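Local coordinates for sensory transduction histidine kinase, putative (Borrelia burgdorferi, PDB 5BWJ), which probably phosphorylates a protein histidine with ATP in response to signals sensed by its periplasmic Venus flytrap domain, the part present in this structure, at residues Phe8-Tyr20 with Glu59-Tyr71. Residues are numbered along the deposited sequence; the frame is centred on the assembly and turned at random.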
ATOM      1  N   PHE B   8       6.977 -14.543 -22.822  1.00 46.97           N
ATOM      2  CA  PHE B   8       7.886 -13.878 -21.891  1.00 45.93           C
ATOM      3  C   PHE B   8       7.730 -14.414 -20.473  1.00 44.92           C
ATOM      4  O   PHE B   8       6.624 -14.710 -20.024  1.00 48.35           O
ATOM      5  CB  PHE B   8       7.652 -12.365 -21.902  1.00 44.57           C
ATOM      6  CG  PHE B   8       7.937 -11.720 -23.228  1.00 46.57           C
ATOM      7  CD1 PHE B   8       9.241 -11.553 -23.666  1.00 47.81           C
ATOM      8  CD2 PHE B   8       6.902 -11.280 -24.037  1.00 48.09           C
ATOM      9  CE1 PHE B   8       9.508 -10.962 -24.888  1.00 49.24           C
ATOM     10  CE2 PHE B   8       7.163 -10.686 -25.260  1.00 49.22           C
ATOM     11  CZ  PHE B   8       8.467 -10.528 -25.684  1.00 49.88           C
ATOM     12  N   LYS B   9       8.854 -14.529 -19.775  1.00 42.33           N
ATOM     13  CA  LYS B   9       8.876 -15.048 -18.414  1.00 42.34           C
ATOM     14  C   LYS B   9       8.965 -13.911 -17.401  1.00 39.15           C
ATOM     15  O   LYS B   9       9.849 -13.058 -17.486  1.00 39.62           O
ATOM     16  CB  LYS B   9      10.052 -16.010 -18.240  1.00 50.29           C
ATOM     17  CG  LYS B   9      10.084 -16.737 -16.909  1.00 59.35           C
ATOM     18  CD  LYS B   9      11.173 -17.800 -16.907  1.00 70.28           C
ATOM     19  CE  LYS B   9      11.148 -18.634 -15.638  1.00 78.42           C
ATOM     20  NZ  LYS B   9      12.161 -19.726 -15.675  1.00 84.19           N
ATOM     21  N   PHE B  10       8.035 -13.904 -16.452  1.00 36.83           N
ATOM     22  CA  PHE B  10       8.056 -12.957 -15.345  1.00 36.94           C
ATOM     23  C   PHE B  10       8.443 -13.670 -14.055  1.00 38.95           C
ATOM     24  O   PHE B  10       7.819 -14.661 -13.672  1.00 41.84           O
ATOM     25  CB  PHE B  10       6.694 -12.276 -15.187  1.00 36.41           C
ATOM     26  CG  PHE B  10       6.412 -11.232 -16.233  1.00 37.16           C
ATOM     27  CD1 PHE B  10       6.637  -9.891 -15.970  1.00 37.53           C
ATOM     28  CD2 PHE B  10       5.924 -11.592 -17.477  1.00 37.08           C
ATOM     29  CE1 PHE B  10       6.378  -8.925 -16.930  1.00 37.55           C
ATOM     30  CE2 PHE B  10       5.664 -10.634 -18.441  1.00 37.37           C
ATOM     31  CZ  PHE B  10       5.891  -9.296 -18.164  1.00 37.39           C
ATOM     32  N   LYS B  11       9.485 -13.171 -13.396  1.00 38.70           N
ATOM     33  CA  LYS B  11       9.912 -13.719 -12.113  1.00 42.07           C
ATOM     34  C   LYS B  11       9.471 -12.817 -10.967  1.00 39.40           C
ATOM     35  O   LYS B  11       9.940 -11.684 -10.838  1.00 37.77           O
ATOM     36  CB  LYS B  11      11.430 -13.907 -12.080  1.00 49.83           C
ATOM     37  CG  LYS B  11      11.906 -15.159 -12.800  1.00 58.04           C
ATOM     38  CD  LYS B  11      13.365 -15.449 -12.495  1.00 65.77           C
ATOM     39  CE  LYS B  11      13.844 -16.710 -13.186  1.00 71.05           C
ATOM     40  NZ  LYS B  11      13.101 -17.922 -12.743  1.00 73.65           N
ATOM     41  N   LEU B  12       8.561 -13.328 -10.144  1.00 41.35           N
ATOM     42  CA  LEU B  12       8.064 -12.592  -8.987  1.00 41.86           C
ATOM     43  C   LEU B  12       8.931 -12.898  -7.772  1.00 39.78           C
ATOM     44  O   LEU B  12       8.921 -14.014  -7.250  1.00 41.17           O
ATOM     45  CB  LEU B  12       6.600 -12.948  -8.713  1.00 43.05           C
ATOM     46  CG  LEU B  12       5.658 -12.798  -9.915  1.00 43.63           C
ATOM     47  CD1 LEU B  12       4.226 -13.139  -9.535  1.00 44.53           C
ATOM     48  CD2 LEU B  12       5.728 -11.400 -10.499  1.00 42.48           C
ATOM     49  N   VAL B  13       9.687 -11.898  -7.330  1.00 36.07           N
ATOM     50  CA  VAL B  13      10.662 -12.089  -6.263  1.00 35.49           C
ATOM     51  C   VAL B  13      10.048 -11.834  -4.890  1.00 34.31           C
ATOM     52  O   VAL B  13       9.398 -10.810  -4.671  1.00 34.56           O
ATOM     53  CB  VAL B  13      11.883 -11.164  -6.449  1.00 37.55           C
ATOM     54  CG1 VAL B  13      12.952 -11.466  -5.403  1.00 39.86           C
ATOM     55  CG2 VAL B  13      12.458 -11.319  -7.848  1.00 38.67           C
ATOM     56  N   ASP B  14      10.263 -12.776  -3.974  1.00 34.59           N
ATOM     57  CA  ASP B  14       9.839 -12.631  -2.584  1.00 35.92           C
ATOM     58  C   ASP B  14       8.322 -12.416  -2.509  1.00 33.39           C
ATOM     59  O   ASP B  14       7.560 -13.184  -3.102  1.00 31.30           O
ATOM     60  CB  ASP B  14      10.613 -11.481  -1.925  1.00 38.34           C
ATOM     61  CG  ASP B  14      10.511 -11.488  -0.407  1.00 41.79           C
ATOM     62  OD1 ASP B  14      10.155 -12.536   0.172  1.00 40.12           O
ATOM     63  OD2 ASP B  14      10.791 -10.439   0.210  1.00 45.61           O
ATOM     64  N   GLN B  15       7.883 -11.387  -1.788  1.00 34.60           N
ATOM     65  CA  GLN B  15       6.465 -11.060  -1.688  1.00 32.65           C
ATOM     66  C   GLN B  15       6.279  -9.551  -1.764  1.00 30.95           C
ATOM     67  O   GLN B  15       7.170  -8.785  -1.390  1.00 30.62           O
ATOM     68  CB  GLN B  15       5.870 -11.606  -0.390  1.00 33.08           C
ATOM     69  CG  GLN B  15       6.023 -13.112  -0.226  1.00 34.79           C
ATOM     70  CD  GLN B  15       5.308 -13.634   1.003  1.00 33.17           C
ATOM     71  OE1 GLN B  15       4.091 -13.490   1.137  1.00 31.81           O
ATOM     72  NE2 GLN B  15       6.062 -14.238   1.915  1.00 33.36           N
ATOM     73  N   PHE B  16       5.114  -9.135  -2.248  1.00 30.38           N
ATOM     74  CA  PHE B  16       4.854  -7.733  -2.554  1.00 29.36           C
ATOM     75  C   PHE B  16       3.357  -7.461  -2.459  1.00 27.94           C
ATOM     76  O   PHE B  16       2.656  -7.443  -3.468  1.00 28.88           O
ATOM     77  CB  PHE B  16       5.391  -7.400  -3.954  1.00 32.98           C
ATOM     78  CG  PHE B  16       5.318  -5.940  -4.324  1.00 37.43           C
ATOM     79  CD1 PHE B  16       5.682  -5.533  -5.598  1.00 38.77           C
ATOM     80  CD2 PHE B  16       4.905  -4.978  -3.415  1.00 40.20           C
ATOM     81  CE1 PHE B  16       5.623  -4.201  -5.960  1.00 39.65           C
ATOM     82  CE2 PHE B  16       4.848  -3.644  -3.773  1.00 41.09           C
ATOM     83  CZ  PHE B  16       5.207  -3.256  -5.047  1.00 40.24           C
ATOM     84  N   PHE B  17       2.868  -7.257  -1.239  1.00 27.43           N
ATOM     85  CA  PHE B  17       1.446  -7.024  -1.016  1.00 28.95           C
ATOM     86  C   PHE B  17       1.024  -5.706  -1.660  1.00 30.22           C
ATOM     87  O   PHE B  17       1.725  -4.706  -1.521  1.00 31.18           O
ATOM     88  CB  PHE B  17       1.133  -7.000   0.483  1.00 30.13           C
ATOM     89  CG  PHE B  17      -0.339  -6.910   0.798  1.00 30.97           C
ATOM     90  CD1 PHE B  17      -1.064  -8.053   1.094  1.00 32.75           C
ATOM     91  CD2 PHE B  17      -0.995  -5.688   0.798  1.00 31.84           C
ATOM     92  CE1 PHE B  17      -2.415  -7.980   1.383  1.00 33.65           C
ATOM     93  CE2 PHE B  17      -2.346  -5.609   1.085  1.00 32.10           C
ATOM     94  CZ  PHE B  17      -3.057  -6.757   1.380  1.00 33.27           C
ATOM     95  N   PRO B  18      -0.125  -5.686  -2.358  1.00 31.25           N
ATOM     96  CA  PRO B  18      -1.089  -6.753  -2.656  1.00 31.13           C
ATOM     97  C   PRO B  18      -0.897  -7.383  -4.037  1.00 30.22           C
ATOM     98  O   PRO B  18      -1.782  -8.095  -4.511  1.00 30.39           O
ATOM     99  CB  PRO B  18      -2.424  -6.016  -2.592  1.00 30.35           C
ATOM    100  CG  PRO B  18      -2.092  -4.671  -3.168  1.00 30.90           C
ATOM    101  CD  PRO B  18      -0.662  -4.370  -2.755  1.00 32.22           C
ATOM    102  N   PHE B  19       0.235  -7.114  -4.678  1.00 29.88           N
ATOM    103  CA  PHE B  19       0.479  -7.610  -6.030  1.00 30.05           C
ATOM    104  C   PHE B  19       0.662  -9.125  -6.054  1.00 27.56           C
ATOM    105  O   PHE B  19       0.106  -9.807  -6.912  1.00 27.66           O
ATOM    106  CB  PHE B  19       1.699  -6.913  -6.634  1.00 31.14           C
ATOM    107  CG  PHE B  19       1.477  -5.451  -6.893  1.00 32.55           C
ATOM    108  CD1 PHE B  19       0.987  -5.019  -8.114  1.00 33.39           C
ATOM    109  CD2 PHE B  19       1.735  -4.513  -5.908  1.00 33.00           C
ATOM    110  CE1 PHE B  19       0.772  -3.676  -8.352  1.00 34.46           C
ATOM    111  CE2 PHE B  19       1.521  -3.169  -6.139  1.00 35.07           C
ATOM    112  CZ  PHE B  19       1.038  -2.750  -7.363  1.00 35.70           C
ATOM    113  N   TYR B  20       1.438  -9.649  -5.114  1.00 26.32           N
ATOM    114  CA  TYR B  20       1.540 -11.090  -4.939  1.00 28.17           C
ATOM    115  C   TYR B  20       2.085 -11.408  -3.554  1.00 30.44           C
ATOM    116  O   TYR B  20       3.044 -10.786  -3.095  1.00 32.15           O
ATOM    117  CB  TYR B  20       2.420 -11.721  -6.026  1.00 29.79           C
ATOM    118  CG  TYR B  20       3.808 -11.134  -6.128  1.00 32.69           C
ATOM    119  CD1 TYR B  20       4.859 -11.658  -5.388  1.00 33.95           C
ATOM    120  CD2 TYR B  20       4.069 -10.061  -6.971  1.00 33.34           C
ATOM    121  CE1 TYR B  20       6.129 -11.125  -5.479  1.00 35.11           C
ATOM    122  CE2 TYR B  20       5.335  -9.521  -7.067  1.00 34.39           C
ATOM    123  CZ  TYR B  20       6.361 -10.056  -6.320  1.00 34.55           C
ATOM    124  OH  TYR B  20       7.622  -9.521  -6.417  1.00 34.95           O
ATOM    125  N   GLU B  59      21.585 -17.732 -10.502  1.00 89.20           N
ATOM    126  CA  GLU B  59      20.324 -18.202 -11.069  1.00 76.77           C
ATOM    127  C   GLU B  59      19.615 -17.128 -11.894  1.00 66.86           C
ATOM    128  O   GLU B  59      18.503 -17.353 -12.376  1.00 63.34           O
ATOM    129  CB  GLU B  59      19.397 -18.687  -9.953  1.00 74.28           C
ATOM    130  N   ILE B  60      20.251 -15.970 -12.059  1.00 62.93           N
ATOM    131  CA  ILE B  60      19.660 -14.877 -12.831  1.00 59.13           C
ATOM    132  C   ILE B  60      19.483 -15.273 -14.293  1.00 54.95           C
ATOM    133  O   ILE B  60      20.435 -15.697 -14.950  1.00 57.03           O
ATOM    134  CB  ILE B  60      20.520 -13.590 -12.756  1.00 61.86           C
ATOM    135  CG1 ILE B  60      20.553 -13.065 -11.319  1.00 64.92           C
ATOM    136  CG2 ILE B  60      19.967 -12.505 -13.693  1.00 60.39           C
ATOM    137  CD1 ILE B  60      21.459 -11.864 -11.103  1.00 67.52           C
ATOM    138  N   GLU B  61      18.258 -15.127 -14.788  1.00 51.77           N
ATOM    139  CA  GLU B  61      17.945 -15.405 -16.186  1.00 51.96           C
ATOM    140  C   GLU B  61      17.797 -14.099 -16.958  1.00 51.10           C
ATOM    141  O   GLU B  61      16.968 -13.254 -16.616  1.00 51.79           O
ATOM    142  CB  GLU B  61      16.668 -16.239 -16.295  1.00 53.58           C
ATOM    143  CG  GLU B  61      16.687 -17.495 -15.442  1.00 60.48           C
ATOM    144  CD  GLU B  61      15.694 -18.535 -15.916  1.00 67.30           C
ATOM    145  OE1 GLU B  61      15.973 -19.201 -16.935  1.00 73.31           O
ATOM    146  OE2 GLU B  61      14.637 -18.691 -15.269  1.00 66.73           O
ATOM    147  N   ASP B  62      18.604 -13.940 -18.002  1.00 51.66           N
ATOM    148  CA  ASP B  62      18.662 -12.685 -18.743  1.00 53.85           C
ATOM    149  C   ASP B  62      17.369 -12.381 -19.502  1.00 51.11           C
ATOM    150  O   ASP B  62      17.047 -11.217 -19.738  1.00 50.26           O
ATOM    151  CB  ASP B  62      19.837 -12.709 -19.723  1.00 61.22           C
ATOM    152  CG  ASP B  62      21.178 -12.811 -19.022  1.00 67.99           C
ATOM    153  OD1 ASP B  62      22.037 -13.589 -19.485  1.00 70.60           O
ATOM    154  OD2 ASP B  62      21.374 -12.109 -18.006  1.00 70.39           O
ATOM    155  N   GLU B  63      16.632 -13.422 -19.877  1.00 50.38           N
ATOM    156  CA  GLU B  63      15.418 -13.246 -20.670  1.00 51.74           C
ATOM    157  C   GLU B  63      14.201 -12.912 -19.806  1.00 46.08           C
ATOM    158  O   GLU B  63      13.151 -12.535 -20.325  1.00 45.11           O
ATOM    159  CB  GLU B  63      15.135 -14.504 -21.506  1.00 57.87           C
ATOM    160  CG  GLU B  63      14.625 -15.727 -20.731  1.00 62.96           C
ATOM    161  CD  GLU B  63      15.713 -16.455 -19.962  1.00 68.73           C
ATOM    162  OE1 GLU B  63      16.881 -16.013 -20.000  1.00 72.23           O
ATOM    163  OE2 GLU B  63      15.396 -17.480 -19.320  1.00 69.75           O
ATOM    164  N   ALA B  64      14.350 -13.044 -18.492  1.00 43.63           N
ATOM    165  CA  ALA B  64      13.228 -12.889 -17.573  1.00 40.76           C
ATOM    166  C   ALA B  64      13.033 -11.441 -17.138  1.00 43.66           C
ATOM    167  O   ALA B  64      13.991 -10.677 -17.028  1.00 42.18           O
ATOM    168  CB  ALA B  64      13.427 -13.776 -16.355  1.00 40.37           C
ATOM    169  N   ILE B  65      11.777 -11.080 -16.893  1.00 44.24           N
ATOM    170  CA  ILE B  65      11.424  -9.760 -16.389  1.00 47.65           C
ATOM    171  C   ILE B  65      11.161  -9.871 -14.890  1.00 45.50           C
ATOM    172  O   ILE B  65      10.317 -10.657 -14.459  1.00 44.75           O
ATOM    173  CB  ILE B  65      10.188  -9.192 -17.110  1.00 50.02           C
ATOM    174  CG1 ILE B  65      10.407  -9.214 -18.627  1.00 52.85           C
ATOM    175  CG2 ILE B  65       9.893  -7.773 -16.629  1.00 51.31           C
ATOM    176  CD1 ILE B  65       9.163  -8.924 -19.435  1.00 54.45           C
ATOM    177  N   TYR B  66      11.886  -9.084 -14.100  1.00 42.95           N
ATOM    178  CA  TYR B  66      11.873  -9.227 -12.646  1.00 41.27           C
ATOM    179  C   TYR B  66      11.005  -8.190 -11.940  1.00 40.20           C
ATOM    180  O   TYR B  66      11.152  -6.986 -12.157  1.00 40.67           O
ATOM    181  CB  TYR B  66      13.301  -9.149 -12.107  1.00 44.16           C
ATOM    182  CG  TYR B  66      14.130 -10.375 -12.414  1.00 48.09           C
ATOM    183  CD1 TYR B  66      14.702 -10.555 -13.666  1.00 50.77           C
ATOM    184  CD2 TYR B  66      14.338 -11.353 -11.452  1.00 49.42           C
ATOM    185  CE1 TYR B  66      15.459 -11.675 -13.950  1.00 53.93           C
ATOM    186  CE2 TYR B  66      15.093 -12.474 -11.726  1.00 52.05           C
ATOM    187  CZ  TYR B  66      15.651 -12.632 -12.975  1.00 54.57           C
ATOM    188  OH  TYR B  66      16.402 -13.752 -13.247  1.00 56.77           O
ATOM    189  N   LEU B  67      10.105  -8.681 -11.093  1.00 40.89           N
ATOM    190  CA  LEU B  67       9.274  -7.838 -10.240  1.00 41.97           C
ATOM    191  C   LEU B  67       9.606  -8.113  -8.776  1.00 42.79           C
ATOM    192  O   LEU B  67       9.974  -9.231  -8.417  1.00 42.59           O
ATOM    193  CB  LEU B  67       7.787  -8.094 -10.500  1.00 41.25           C
ATOM    194  CG  LEU B  67       7.300  -7.983 -11.949  1.00 43.16           C
ATOM    195  CD1 LEU B  67       5.788  -8.143 -12.016  1.00 41.94           C
ATOM    196  CD2 LEU B  67       7.715  -6.665 -12.569  1.00 46.84           C
ATOM    197  N   GLY B  68       9.473  -7.090  -7.938  1.00 42.11           N
ATOM    198  CA  GLY B  68       9.738  -7.225  -6.516  1.00 40.37           C
ATOM    199  C   GLY B  68      11.143  -6.815  -6.121  1.00 41.17           C
ATOM    200  O   GLY B  68      11.577  -7.076  -4.999  1.00 41.44           O
ATOM    201  N   LEU B  69      11.858  -6.178  -7.045  1.00 41.98           N
ATOM    202  CA  LEU B  69      13.199  -5.678  -6.766  1.00 44.70           C
ATOM    203  C   LEU B  69      13.170  -4.170  -6.572  1.00 46.07           C
ATOM    204  O   LEU B  69      12.394  -3.466  -7.219  1.00 46.62           O
ATOM    205  CB  LEU B  69      14.167  -6.032  -7.898  1.00 46.27           C
ATOM    206  CG  LEU B  69      14.349  -7.514  -8.224  1.00 45.44           C
ATOM    207  CD1 LEU B  69      15.374  -7.675  -9.335  1.00 43.82           C
ATOM    208  CD2 LEU B  69      14.763  -8.310  -6.991  1.00 47.86           C
ATOM    209  N   THR B  70      14.016  -3.685  -5.671  1.00 46.86           N
ATOM    210  CA  THR B  70      14.194  -2.254  -5.467  1.00 46.45           C
ATOM    211  C   THR B  70      15.618  -1.885  -5.853  1.00 47.15           C
ATOM    212  O   THR B  70      16.494  -2.750  -5.899  1.00 49.27           O
ATOM    213  CB  THR B  70      13.919  -1.844  -4.009  1.00 44.58           C
ATOM    214  OG1 THR B  70      14.688  -2.667  -3.124  1.00 43.89           O
ATOM    215  CG2 THR B  70      12.442  -1.997  -3.683  1.00 41.00           C
ATOM    216  N   TYR B  71      15.851  -0.609  -6.144  1.00 44.63           N
ATOM    217  CA  TYR B  71      17.186  -0.166  -6.522  1.00 46.39           C
ATOM    218  C   TYR B  71      18.181  -0.469  -5.410  1.00 45.66           C
ATOM    219  O   TYR B  71      17.933  -0.183  -4.239  1.00 45.89           O
ATOM    220  CB  TYR B  71      17.211   1.329  -6.841  1.00 53.15           C
ATOM    221  CG  TYR B  71      18.578   1.803  -7.286  1.00 61.22           C
ATOM    222  CD1 TYR B  71      18.953   1.746  -8.621  1.00 64.27           C
ATOM    223  CD2 TYR B  71      19.502   2.287  -6.367  1.00 66.31           C
ATOM    224  CE1 TYR B  71      20.203   2.168  -9.033  1.00 68.69           C
ATOM    225  CE2 TYR B  71      20.756   2.710  -6.768  1.00 70.88           C
ATOM    226  CZ  TYR B  71      21.100   2.648  -8.103  1.00 72.80           C
ATOM    227  OH  TYR B  71      22.345   3.068  -8.511  1.00 77.24           O
TER
HETATM  228  O   HOH W   1       9.970  -7.963  -3.229  1.00 48.85           O
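Strands 8-13 and 65-67 lie side by side and parallel in the central sheet of one lobe of the Venus flytrap fold, with F10, K11 and L12 level with I65, Y66 and L67. Four backbone hydrogen bonds join them: I65 N to K9 O, K11 N to I65 O, L67 N to K11 O and V13 N to L67 O. On one face, F10 and I65 run alongside each other. The methyl CD1 of I65 sits over the F10 ring as a CH-pi contact, 3.5 Å from F10 CZ. W39 meets the same ring edge-to-face. L12 CD2 packs on L67 CD1 at 3.6 Å.

The other face carries K11 and Y66. K11 CB lies over the Y66 ring, 4.3 Å from its centroid, and K11 CD touches Y66 CE2 at 3.5 Å. The K11 chain then bends at its last torsion (chi4 -62°), and NZ forms a salt bridge with E61 OE2 at 3.1 Å. The extended K9 chain brings its NZ to E61 OE2 too, on the syn side, at 2.7 Å. Strand 6-13 is an inner strand of the lobe's sheet, and E50 of strand 45-52, its parallel neighbour on the other edge, forms salt bridges with both lysines. Two carboxylates thus probably balance the two ammonium groups. The Y66 hydroxyl accepts a bond from E61 N.

The second strand changes direction at G68. V13 CG2 packs against L69 CD2. Y20 OH donates to V13 O at 2.8 Å and lies 3.1 Å from G68 CA, which meets the ring at its edge.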